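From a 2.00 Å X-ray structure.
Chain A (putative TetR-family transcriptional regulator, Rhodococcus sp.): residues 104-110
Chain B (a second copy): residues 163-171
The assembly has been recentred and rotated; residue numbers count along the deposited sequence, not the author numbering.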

# COMPACT_ATOMS: atom_id res chain seq x y z
N LEU A 104 -3.43 -9.53 0.87
CA LEU A 104 -3.83 -9.57 2.29
C LEU A 104 -4.04 -8.20 2.89
O LEU A 104 -5.01 -7.97 3.67
N ARG A 105 -3.11 -7.29 2.58
CA ARG A 105 -3.26 -5.88 3.09
C ARG A 105 -4.58 -5.22 2.57
O ARG A 105 -5.34 -4.61 3.34
N ALA A 106 -4.88 -5.38 1.28
CA ALA A 106 -6.10 -4.86 0.68
C ALA A 106 -7.35 -5.53 1.24
O ALA A 106 -8.36 -4.87 1.49
N SER A 107 -7.28 -6.83 1.47
CA SER A 107 -8.47 -7.57 1.92
C SER A 107 -8.83 -7.31 3.36
O SER A 107 -10.00 -7.38 3.72
N ALA A 108 -7.84 -7.05 4.20
CA ALA A 108 -8.08 -6.86 5.64
C ALA A 108 -8.91 -5.60 5.91
O ALA A 108 -9.44 -5.45 7.01
N VAL A 109 -9.03 -4.74 4.91
CA VAL A 109 -9.85 -3.51 5.02
C VAL A 109 -11.30 -3.91 5.21
O VAL A 109 -12.03 -3.40 6.09
N TYR A 110 -11.73 -4.86 4.41
CA TYR A 110 -13.12 -5.26 4.49
C TYR A 110 -13.33 -6.67 5.08
O TYR A 110 -14.45 -7.03 5.45
N SER B 163 -1.86 4.98 4.40
CA SER B 163 -3.32 4.90 4.23
C SER B 163 -3.82 3.44 4.21
O SER B 163 -4.88 3.13 4.73
N GLY B 164 -3.09 2.52 3.59
CA GLY B 164 -3.57 1.13 3.60
C GLY B 164 -3.64 0.57 5.03
O GLY B 164 -4.57 -0.18 5.36
N ARG B 165 -2.66 0.91 5.88
CA ARG B 165 -2.70 0.52 7.28
C ARG B 165 -3.81 1.18 8.10
O ARG B 165 -4.45 0.52 8.93
N TRP B 166 -4.02 2.46 7.83
CA TRP B 166 -5.06 3.28 8.44
C TRP B 166 -6.44 2.66 8.18
O TRP B 166 -7.30 2.52 9.09
N LEU B 167 -6.66 2.28 6.93
CA LEU B 167 -7.93 1.70 6.54
C LEU B 167 -8.16 0.32 7.10
O LEU B 167 -9.30 -0.13 7.18
N CYS B 168 -7.07 -0.35 7.52
CA CYS B 168 -7.10 -1.64 8.26
C CYS B 168 -7.32 -1.44 9.75
O CYS B 168 -7.38 -2.40 10.52
N LYS B 169 -7.40 -0.18 10.17
CA LYS B 169 -7.46 0.18 11.58
C LYS B 169 -6.23 -0.29 12.33
O LYS B 169 -6.26 -0.53 13.55
N GLU B 170 -5.13 -0.39 11.61
CA GLU B 170 -3.89 -0.83 12.20
C GLU B 170 -3.15 0.35 12.80
O GLU B 170 -2.31 0.16 13.70
N ILE B 171 -3.42 1.56 12.30
CA ILE B 171 -2.83 2.80 12.81
C ILE B 171 -3.94 3.88 12.90
O ILE B 171 -4.82 3.95 12.05

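The two helices run in broadly the same direction, their axes 33° apart and no closer than 9.0 Å, and the backbones converge toward their C-terminal ends: the CA–CA separation falls from 7.0 Å at R105(A)–G164(B) to 4.6 Å at V109(A)–C168(B). The gap is therefore a wedge, with the long R105(A) at its wide end and C168(B) at its narrow end.

At the wide end the filler is R105(A). Its CA-to-CB bond points sideways, but a bent rotamer (chi1 t, chi2 p, chi3 p) brings the chain's end nearer to chain B. G164(B) leaves the space opposite free of any side chain, and the arginine's CD lies 3.9 Å from the carbonyl O of G164(B). This is a loose fit, since an ideal CB on the glycine would still stand 3.8 Å from that CD. With 106 Å² covered by the other stretch, R105(A) contributes the largest single share of the 344 Å² buried between the two.

Beyond the methylenes, the guanidinium has distinct neighbours at its edge and over one face. At the edge, NH1 of R105(A) donates to OE1 of E170(B) at 2.8 Å with an N-H...O angle of 173°, a nearly linear hydrogen bond within a salt bridge. E170(B) meets it with CA-to-CB directed toward chain A and an extended chain (chi1 and chi2 both t). SG of C168(B) also lies near the guanidinium plane, 3.7 Å from NH1 of R105(A). Over one face sits R165(B), whose NE is 3.7 Å from NH2 of R105(A); these like charges are close, but both atoms have hydrogen-bond partners elsewhere in the structure.

C168(B), chi1 m, is the bump at the narrow end. Its CA-to-CB bond runs sideways, and SG settles in a shallow hollow formed by the carbonyl O of R105(A) at 3.6 Å, CB of A108(A) at 3.9 Å and CG2 of V109(A) at 4.1 Å. A108(A) likewise has a sideways CA-to-CB bond. V109(A), chi1 t, covers the neighbouring surface, with both methyls against L167(B): its CG2 lies 4.0 Å from CB of L167(B), and its CG1 is 3.8 Å from the carbonyl O of L167(B).

One water lies between the two backbones, donating to the carbonyl O of R105(A) at 2.9 Å and to the carbonyl O of G164(B) at 3.1 Å. A106(A), S107(A) and Y110(A) direct CA-to-CB away and take no part in the contact.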

# COMPACT_ATOMS: atom_id res chain seq x y z
CB LEU A 104 -2.76 -10.31 3.08
CG LEU A 104 -2.72 -11.81 2.72
CD1 LEU A 104 -1.34 -12.38 3.01
CD2 LEU A 104 -3.82 -12.64 3.44
CB ARG A 105 -2.01 -5.05 2.73
CG ARG A 105 -2.20 -3.56 2.89
CD ARG A 105 -2.22 -3.13 4.36
NE ARG A 105 -0.98 -3.46 5.06
CZ ARG A 105 -0.88 -3.64 6.37
NH1 ARG A 105 -1.94 -3.49 7.18
NH2 ARG A 105 0.29 -3.95 6.88
CB ALA A 106 -6.07 -5.01 -0.90
CB SER A 107 -8.27 -9.08 1.72
OG SER A 107 -8.33 -9.40 0.32
CB ALA A 108 -6.77 -6.84 6.41
CB VAL A 109 -9.68 -2.57 3.80
CG1 VAL A 109 -10.69 -1.40 3.87
CG2 VAL A 109 -8.26 -2.05 3.71
CB TYR A 110 -13.85 -4.99 3.15
CG TYR A 110 -13.18 -5.62 1.98
CD1 TYR A 110 -13.46 -6.92 1.64
CD2 TYR A 110 -12.23 -4.91 1.22
CE1 TYR A 110 -12.83 -7.53 0.56
CE2 TYR A 110 -11.62 -5.48 0.15
CZ TYR A 110 -11.92 -6.83 -0.19
OH TYR A 110 -11.29 -7.48 -1.26
CB SER B 163 -3.76 5.64 2.96
OG SER B 163 -5.15 5.50 2.85
CB ARG B 165 -1.37 0.80 7.95
CG ARG B 165 -0.28 -0.11 7.33
CD ARG B 165 0.96 0.01 8.09
NE ARG B 165 2.01 -0.73 7.39
CZ ARG B 165 3.27 -0.77 7.79
NH1 ARG B 165 3.63 -0.14 8.90
NH2 ARG B 165 4.14 -1.45 7.07
CB TRP B 166 -4.96 4.71 7.85
CG TRP B 166 -6.04 5.67 8.26
CD1 TRP B 166 -6.43 6.00 9.54
CD2 TRP B 166 -6.93 6.36 7.38
NE1 TRP B 166 -7.52 6.86 9.49
CE2 TRP B 166 -7.83 7.11 8.18
CE3 TRP B 166 -7.02 6.45 5.98
CZ2 TRP B 166 -8.81 7.93 7.63
CZ3 TRP B 166 -8.02 7.27 5.43
CH2 TRP B 166 -8.88 8.00 6.26
CB LEU B 167 -8.09 1.75 5.02
CG LEU B 167 -8.17 3.15 4.44
CD1 LEU B 167 -7.92 3.08 2.94
CD2 LEU B 167 -9.48 3.89 4.72
CB CYS B 168 -5.72 -2.34 8.11
SG CYS B 168 -5.59 -3.14 6.57
CB LYS B 169 -8.78 -0.30 12.21
CG LYS B 169 -10.00 0.53 11.69
CD LYS B 169 -11.27 0.23 12.51
CE LYS B 169 -12.53 0.72 11.74
NZ LYS B 169 -12.76 -0.12 10.48
CB GLU B 170 -3.02 -1.52 11.13
CG GLU B 170 -1.93 -2.36 11.73
CD GLU B 170 -1.22 -3.14 10.63
OE1 GLU B 170 -1.86 -3.98 9.98
OE2 GLU B 170 -0.05 -2.90 10.41
CB ILE B 171 -1.61 3.24 11.92
CG1 ILE B 171 -0.92 4.50 12.43
CG2 ILE B 171 -2.00 3.45 10.45
CD1 ILE B 171 0.29 4.85 11.55
O HOH W 1 -5.20 -1.79 2.84